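Local atomic coordinates of listeriolysin O (Listeria monocytogenes, PDB entry 4CDB), a protein that perforates cholesterol-containing host membranes, changing shape after binding them, inserting and assembling into an oligomeric pore that lyses the cell. Residues A5-S10 against N221-T226; L116-P121 against T146-W151; Q392-W397 against E417-K422. All coordinates share one frame; numbering follows the deposited sequence.

Contact 1: A5-S10 against N221-T226; sequences ASPPAS and NVNEPT
Ser6 and Asn223 meet through their side chains, the amide nitrogen ND2 of Asn223 giving a hydrogen bond to OG of Ser6 at 2.9 Å. The bond is bent, with an N-H...O angle of 137°, and the hydroxyl lies 26° out of the amide plane. The same OG also has a water partner: water 1 lies 3.0 Å from Ser6 OG and accepts a hydrogen bond from the backbone N of Thr226 at 2.9 Å, so one hydroxyl links the N-terminal segment to two points of 221-226, one directly and one through solvent. Around this polar pair the other contacts are few and loose. The ring carbon CD of Pro7 comes tip to tip with the Asn223 amide, 3.9 Å from ND2, while CB of Asn223 lies 3.8 Å from the carbonyl O of Ala5.

What positions the amide is its other end. Asn223 has CG between its own backbone N and carbonyl carbon (chi1 68°), and OD1 accepts a hydrogen bond from the backbone N of Thr115. A single buried amide therefore binds strand 114-118 through its oxygen and the 5-10 segment through its nitrogen. Thr115 has a further role, its OG1 hydrogen-bonding to Ala5 O, and the carbonyl of Pro7 is taken by Arg230.

The proline-rich segment, irregular and lying ahead of helix 14-28, thus runs against the end of strand 207-222, where the chain leaves the large antiparallel sheet beside strand 114-118, with Tyr254 of strand 252-260 packing against Glu224 and Pro225.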
# COMPACT_ATOMS: atom_id res chain seq x y z
N ALA A 5 -4.27 -14.95 34.24
CA ALA A 5 -4.50 -14.44 35.59
C ALA A 5 -3.21 -13.87 36.18
O ALA A 5 -2.11 -14.34 35.88
CB ALA A 5 -5.06 -15.53 36.49
N SER A 6 -3.35 -12.85 37.03
CA SER A 6 -2.20 -12.24 37.69
C SER A 6 -1.55 -13.20 38.69
O SER A 6 -2.25 -13.98 39.34
CB SER A 6 -2.62 -10.95 38.40
OG SER A 6 -3.16 -10.01 37.49
N PRO A 7 -0.22 -13.14 38.80
CA PRO A 7 0.52 -13.95 39.77
C PRO A 7 0.16 -13.53 41.20
O PRO A 7 -0.39 -12.45 41.38
CB PRO A 7 1.99 -13.60 39.49
CG PRO A 7 1.99 -13.03 38.11
CD PRO A 7 0.68 -12.34 37.96
N PRO A 8 0.47 -14.38 42.20
CA PRO A 8 0.21 -13.99 43.58
C PRO A 8 1.01 -12.76 43.97
O PRO A 8 2.12 -12.56 43.47
CB PRO A 8 0.68 -15.21 44.39
CG PRO A 8 1.62 -15.93 43.48
CD PRO A 8 1.08 -15.72 42.10
N ALA A 9 0.45 -11.93 44.85
CA ALA A 9 1.12 -10.70 45.28
C ALA A 9 2.39 -10.99 46.07
O ALA A 9 2.43 -11.88 46.91
CB ALA A 9 0.16 -9.84 46.09
N SER A 10 3.44 -10.22 45.78
CA SER A 10 4.72 -10.36 46.49
C SER A 10 4.63 -9.76 47.89
O SER A 10 3.94 -8.76 48.09
CB SER A 10 5.84 -9.67 45.70
OG SER A 10 5.93 -10.20 44.39
N ASN A 221 0.80 -12.80 25.31
CA ASN A 221 0.17 -11.71 26.04
C ASN A 221 0.45 -11.74 27.55
O ASN A 221 0.94 -12.75 28.08
CB ASN A 221 -1.34 -11.67 25.78
CG ASN A 221 -2.05 -12.91 26.28
OD1 ASN A 221 -1.42 -13.94 26.52
ND2 ASN A 221 -3.36 -12.82 26.45
N VAL A 222 0.16 -10.64 28.23
CA VAL A 222 0.46 -10.48 29.65
C VAL A 222 -0.83 -10.30 30.44
O VAL A 222 -1.81 -9.75 29.92
CB VAL A 222 1.36 -9.25 29.88
CG1 VAL A 222 1.89 -9.22 31.30
CG2 VAL A 222 2.52 -9.27 28.91
N ASN A 223 -0.85 -10.76 31.68
CA ASN A 223 -1.98 -10.54 32.58
C ASN A 223 -2.26 -9.05 32.75
O ASN A 223 -1.35 -8.23 32.68
CB ASN A 223 -1.69 -11.15 33.95
CG ASN A 223 -0.58 -10.44 34.70
OD1 ASN A 223 0.60 -10.60 34.38
ND2 ASN A 223 -0.95 -9.64 35.70
N GLU A 224 -3.53 -8.70 32.95
CA GLU A 224 -3.90 -7.31 33.22
C GLU A 224 -4.04 -7.09 34.72
O GLU A 224 -5.00 -7.57 35.33
CB GLU A 224 -5.19 -6.93 32.49
CG GLU A 224 -5.08 -6.97 30.97
CD GLU A 224 -6.34 -6.47 30.27
OE1 GLU A 224 -7.32 -6.15 30.97
OE2 GLU A 224 -6.34 -6.41 29.02
N PRO A 225 -3.09 -6.37 35.32
CA PRO A 225 -3.07 -6.15 36.77
C PRO A 225 -4.27 -5.33 37.26
O PRO A 225 -4.68 -4.38 36.58
CB PRO A 225 -1.77 -5.36 36.99
CG PRO A 225 -1.53 -4.67 35.69
CD PRO A 225 -2.01 -5.64 34.64
N THR A 226 -4.81 -5.70 38.41
CA THR A 226 -5.94 -4.98 38.99
C THR A 226 -5.49 -3.67 39.63
O THR A 226 -6.31 -2.79 39.89
CB THR A 226 -6.67 -5.83 40.05
OG1 THR A 226 -5.73 -6.27 41.04
CG2 THR A 226 -7.33 -7.04 39.41
O HOH W 1 -3.54 -7.98 39.69

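Contact 2: L116-P121 against T146-W151; sequences LSIDLP and TLVERW
Leu120 lies over one face of the Trp151 indole, and Pro121, the next residue, meets the ring's edge. The aliphatic contact with the ring is a CH-pi interaction: CB of Leu120 sits over the face, 3.6 Å from the centroid of the five-membered ring, and CD1 reaches the same face nearer the rim, 3.6 Å from Trp151 CG. CG of Trp151 stands anti to the backbone N (chi1 -178°), which carries the indole toward the loop, and the two side chains cross at about a right angle. The Pro121 ring adds CG, 3.9 Å from CZ2 of Trp151.

One hydrogen bond joins the segments. NE1 of Trp151 donates to the carbonyl O of Pro121 at 2.7 Å, with an N-H...O angle of 154°; the oxygen lies almost exactly in the indole plane, and the donor meets it on a lone pair.

The remaining contacts are purely apolar and belong to the strand. CD1 of Leu147 packs 4.0 Å from CB of Ile118 as their side chains slide past each other in opposite directions, and it also touches CB of Leu116. Farther along Ile118, CD1 meets CG2 of Val148 at 4.0 Å. Helix 137-152 is thereby laid on the sheet at strand 114-118, the two segment axes 9.4 Å apart and 36° from parallel, with Tyr218 of strand 207-222 touching both Ile118 and Val148.

The chemistry is thus divided: branched aliphatic groups fill the strand-helix interface without directional bonds, whereas past the strand's end a buried indole N-H is satisfied by a loop carbonyl, which, with Leu120 over the face, helps to fix the rotation of the ring.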
# COMPACT_ATOMS: atom_id res chain seq x y z
N LEU A 116 2.87 -14.66 31.66
CA LEU A 116 2.84 -14.69 30.20
C LEU A 116 2.00 -15.85 29.71
O LEU A 116 1.97 -16.92 30.33
CB LEU A 116 4.26 -14.81 29.64
CG LEU A 116 5.17 -13.60 29.85
CD1 LEU A 116 6.55 -13.88 29.28
CD2 LEU A 116 4.57 -12.35 29.23
N SER A 117 1.30 -15.64 28.60
CA SER A 117 0.47 -16.68 28.00
C SER A 117 0.65 -16.70 26.48
O SER A 117 0.78 -15.64 25.85
CB SER A 117 -1.00 -16.47 28.36
OG SER A 117 -1.83 -17.37 27.65
N ILE A 118 0.66 -17.90 25.90
CA ILE A 118 0.86 -18.06 24.47
C ILE A 118 -0.37 -18.70 23.82
O ILE A 118 -1.07 -19.48 24.46
CB ILE A 118 2.14 -18.89 24.18
CG1 ILE A 118 2.61 -18.70 22.73
CG2 ILE A 118 1.92 -20.37 24.51
CD1 ILE A 118 4.01 -19.21 22.48
N ASP A 119 -0.63 -18.36 22.56
CA ASP A 119 -1.85 -18.82 21.89
C ASP A 119 -1.64 -19.98 20.92
O ASP A 119 -2.47 -20.21 20.04
CB ASP A 119 -2.53 -17.65 21.18
CG ASP A 119 -1.71 -17.11 20.03
OD1 ASP A 119 -0.50 -17.39 19.97
OD2 ASP A 119 -2.29 -16.40 19.17
N LEU A 120 -0.53 -20.70 21.06
CA LEU A 120 -0.26 -21.85 20.20
C LEU A 120 -1.32 -22.93 20.42
O LEU A 120 -1.76 -23.16 21.55
CB LEU A 120 1.15 -22.39 20.43
CG LEU A 120 2.28 -21.61 19.76
CD1 LEU A 120 3.64 -22.11 20.22
CD2 LEU A 120 2.17 -21.72 18.25
N PRO A 121 -1.74 -23.60 19.34
CA PRO A 121 -2.89 -24.51 19.37
C PRO A 121 -2.68 -25.77 20.21
O PRO A 121 -1.58 -26.33 20.23
CB PRO A 121 -3.08 -24.89 17.90
CG PRO A 121 -1.72 -24.74 17.30
CD PRO A 121 -1.11 -23.56 18.00
N THR A 146 10.68 -20.62 26.54
CA THR A 146 10.25 -21.76 27.34
C THR A 146 8.87 -22.24 26.90
O THR A 146 8.63 -23.45 26.79
CB THR A 146 10.24 -21.42 28.85
OG1 THR A 146 11.53 -20.93 29.24
CG2 THR A 146 9.89 -22.65 29.68
N LEU A 147 7.96 -21.30 26.65
CA LEU A 147 6.62 -21.62 26.19
C LEU A 147 6.63 -22.25 24.80
O LEU A 147 5.90 -23.22 24.54
CB LEU A 147 5.73 -20.37 26.18
CG LEU A 147 5.34 -19.78 27.54
CD1 LEU A 147 4.49 -18.54 27.36
CD2 LEU A 147 4.61 -20.82 28.40
N VAL A 148 7.45 -21.71 23.91
CA VAL A 148 7.57 -22.22 22.54
C VAL A 148 8.11 -23.65 22.53
O VAL A 148 7.61 -24.50 21.79
CB VAL A 148 8.46 -21.31 21.67
CG1 VAL A 148 8.82 -22.00 20.37
CG2 VAL A 148 7.77 -19.98 21.40
N GLU A 149 9.12 -23.91 23.35
CA GLU A 149 9.69 -25.25 23.45
C GLU A 149 8.70 -26.24 24.05
O GLU A 149 8.66 -27.41 23.65
CB GLU A 149 10.98 -25.24 24.28
CG GLU A 149 12.20 -24.79 23.50
CD GLU A 149 12.45 -25.64 22.26
OE1 GLU A 149 12.34 -26.88 22.36
OE2 GLU A 149 12.75 -25.07 21.20
N ARG A 150 7.90 -25.77 25.00
CA ARG A 150 6.89 -26.61 25.63
C ARG A 150 5.83 -27.07 24.62
O ARG A 150 5.35 -28.20 24.69
CB ARG A 150 6.23 -25.88 26.81
CG ARG A 150 6.60 -26.47 28.17
CD ARG A 150 6.58 -25.42 29.28
NE ARG A 150 5.25 -24.84 29.50
CZ ARG A 150 4.96 -24.01 30.49
NH1 ARG A 150 5.90 -23.66 31.37
NH2 ARG A 150 3.73 -23.52 30.62
N TRP A 151 5.50 -26.19 23.68
CA TRP A 151 4.54 -26.54 22.63
C TRP A 151 5.16 -27.51 21.63
O TRP A 151 4.49 -28.44 21.17
CB TRP A 151 4.05 -25.28 21.91
CG TRP A 151 3.03 -25.57 20.84
CD1 TRP A 151 1.69 -25.73 21.02
CD2 TRP A 151 3.27 -25.73 19.44
NE1 TRP A 151 1.08 -25.98 19.81
CE2 TRP A 151 2.03 -25.99 18.82
CE3 TRP A 151 4.42 -25.68 18.64
CZ2 TRP A 151 1.90 -26.20 17.45
CZ3 TRP A 151 4.29 -25.89 17.28
CH2 TRP A 151 3.04 -26.14 16.69

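Contact 3: Q392-W397 against E417-K422; sequences QFNISW and ENNKSK
Asn418 reaches across to strand 391-402 and binds the backbone of Ile395 with both ends of its amide. Its CB lies 4.0 Å from the carbonyl O of Phe393. CG, anti to the carbonyl carbon of its own residue (chi1 -84°), comes next to Asn394 CA and Ile395 N. At the tip OD1 accepts a nearly straight hydrogen bond from Ile395 N at 2.8 Å, the donor tilted from the carbonyl plane, while ND2 donates to Ile395 O at 3.2 Å, from above the plane of that carbonyl. The side-chain amide thereby pairs with both the N-H and the C=O of one strand residue, although Ile395 also bonds to the backbone of Trp415. The Asn394 amide stacks on it, the two planes 22° apart.

Asn418 is the second residue of a type II beta turn, Glu417 to Lys420, in the loop between strands 408-414 and 426-432 of the beta-sandwich domain, which joins one sheet of the sandwich to the other. The third residue, Asn419, has positive phi (61°), and its N-H is directed at Phe393 O, 2.9 Å from Asn419 N. Beside it, Asn394 ND2 makes a weak hydrogen bond to OD1 of Asn419.

Water 2 enters between the segments, accepting from Phe393 N and donating to the carbonyls of Glu417 and Lys420. Toward the start of the strand segment, the extended Gln392 side chain brings NE2 within 2.9 Å of Ser421 OG, in a hydrogen bond close to the Gln392 amide plane. On the loop itself Lys422 NZ forms a salt bridge with Glu417 OE1 at 2.6 Å, meeting that oxygen from above the carboxylate plane.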
# COMPACT_ATOMS: atom_id res chain seq x y z
N GLN A 392 -12.85 13.82 -54.23
CA GLN A 392 -12.51 14.86 -53.27
C GLN A 392 -12.78 14.37 -51.86
O GLN A 392 -13.84 13.81 -51.58
CB GLN A 392 -13.30 16.15 -53.54
CG GLN A 392 -12.81 16.94 -54.74
CD GLN A 392 -13.45 18.32 -54.83
OE1 GLN A 392 -14.07 18.80 -53.88
NE2 GLN A 392 -13.31 18.97 -55.98
N PHE A 393 -11.82 14.59 -50.96
CA PHE A 393 -11.96 14.16 -49.58
C PHE A 393 -12.22 15.33 -48.65
O PHE A 393 -11.82 16.46 -48.93
CB PHE A 393 -10.70 13.42 -49.12
CG PHE A 393 -10.37 12.21 -49.94
CD1 PHE A 393 -9.58 12.32 -51.08
CD2 PHE A 393 -10.84 10.96 -49.58
CE1 PHE A 393 -9.28 11.21 -51.84
CE2 PHE A 393 -10.54 9.85 -50.34
CZ PHE A 393 -9.76 9.97 -51.47
N ASN A 394 -12.91 15.05 -47.55
CA ASN A 394 -13.04 16.02 -46.47
C ASN A 394 -12.84 15.32 -45.13
O ASN A 394 -13.74 14.64 -44.64
CB ASN A 394 -14.39 16.73 -46.52
CG ASN A 394 -14.43 17.94 -45.61
OD1 ASN A 394 -14.64 17.82 -44.41
ND2 ASN A 394 -14.22 19.12 -46.19
N ILE A 395 -11.66 15.49 -44.56
CA ILE A 395 -11.34 14.82 -43.30
C ILE A 395 -11.00 15.84 -42.22
O ILE A 395 -10.14 16.70 -42.41
CB ILE A 395 -10.18 13.83 -43.48
CG1 ILE A 395 -10.51 12.83 -44.59
CG2 ILE A 395 -9.88 13.11 -42.18
CD1 ILE A 395 -9.45 11.78 -44.83
N SER A 396 -11.71 15.76 -41.10
CA SER A 396 -11.53 16.69 -39.99
C SER A 396 -11.49 15.97 -38.66
O SER A 396 -11.89 14.80 -38.56
CB SER A 396 -12.66 17.73 -39.99
OG SER A 396 -13.92 17.11 -39.84
N TRP A 397 -11.00 16.66 -37.63
CA TRP A 397 -10.93 16.11 -36.28
C TRP A 397 -10.70 17.22 -35.25
O TRP A 397 -10.39 18.36 -35.61
CB TRP A 397 -9.82 15.06 -36.18
CG TRP A 397 -8.45 15.62 -36.41
CD1 TRP A 397 -7.58 16.09 -35.47
CD2 TRP A 397 -7.78 15.75 -37.67
NE1 TRP A 397 -6.42 16.52 -36.07
CE2 TRP A 397 -6.52 16.32 -37.42
CE3 TRP A 397 -8.13 15.46 -38.99
CZ2 TRP A 397 -5.60 16.59 -38.44
CZ3 TRP A 397 -7.22 15.73 -40.00
CH2 TRP A 397 -5.97 16.29 -39.72
N GLU A 417 -5.47 18.57 -47.58
CA GLU A 417 -5.89 18.15 -48.92
C GLU A 417 -7.41 18.16 -49.08
O GLU A 417 -7.94 17.68 -50.08
CB GLU A 417 -5.34 16.76 -49.25
CG GLU A 417 -3.82 16.65 -49.18
CD GLU A 417 -3.12 17.50 -50.24
OE1 GLU A 417 -3.74 17.81 -51.27
OE2 GLU A 417 -1.94 17.84 -50.03
N ASN A 418 -8.11 18.71 -48.09
CA ASN A 418 -9.57 18.80 -48.15
C ASN A 418 -10.06 19.57 -49.37
O ASN A 418 -9.49 20.59 -49.75
CB ASN A 418 -10.12 19.43 -46.87
CG ASN A 418 -10.30 18.42 -45.75
OD1 ASN A 418 -9.95 17.25 -45.88
ND2 ASN A 418 -10.84 18.89 -44.62
N ASN A 419 -11.13 19.06 -49.99
CA ASN A 419 -11.79 19.72 -51.10
C ASN A 419 -10.90 19.92 -52.33
O ASN A 419 -11.09 20.85 -53.11
CB ASN A 419 -12.39 21.06 -50.65
CG ASN A 419 -13.29 20.92 -49.44
OD1 ASN A 419 -14.15 20.04 -49.39
ND2 ASN A 419 -13.09 21.78 -48.45
N LYS A 420 -9.91 19.04 -52.49
CA LYS A 420 -9.04 19.07 -53.66
C LYS A 420 -9.28 17.85 -54.54
O LYS A 420 -9.29 16.72 -54.05
CB LYS A 420 -7.57 19.15 -53.24
CG LYS A 420 -7.21 20.42 -52.48
CD LYS A 420 -5.72 20.44 -52.14
CE LYS A 420 -5.35 21.69 -51.35
NZ LYS A 420 -3.89 21.72 -51.01
N SER A 421 -9.46 18.07 -55.83
CA SER A 421 -9.69 16.98 -56.77
C SER A 421 -8.48 16.07 -56.94
O SER A 421 -7.38 16.52 -57.26
CB SER A 421 -10.12 17.53 -58.13
OG SER A 421 -11.39 18.15 -58.01
N LYS A 422 -8.69 14.77 -56.72
CA LYS A 422 -7.60 13.81 -56.76
C LYS A 422 -7.87 12.73 -57.80
O LYS A 422 -8.98 12.21 -57.88
CB LYS A 422 -7.41 13.16 -55.39
CG LYS A 422 -7.14 14.13 -54.25
CD LYS A 422 -5.83 14.87 -54.44
CE LYS A 422 -5.53 15.79 -53.26
NZ LYS A 422 -4.24 16.52 -53.43
O HOH W 2 -9.50 15.91 -51.65

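Contacts 1 and 2 share the large antiparallel sheet, where strands 207-222 and 114-118 are neighbours. They touch through a probable hydrogen bond between Asn221 N and Ser117 O and through packing of Val222 on Leu116. Contact 2 is the buried one, mostly hydrocarbon, and sets a helix on the sheet; contact 1, partly buried, brings the N-terminal segment to the end of strand 207-222 with few, mainly polar, links. Contact 3 lies at the other end of the elongated molecule, its centre 90 Å from that of contact 1, in the beta-sandwich domain. It is a surface contact, and side-chain amides, backbone groups and a water replace the apolar packing of contact 2.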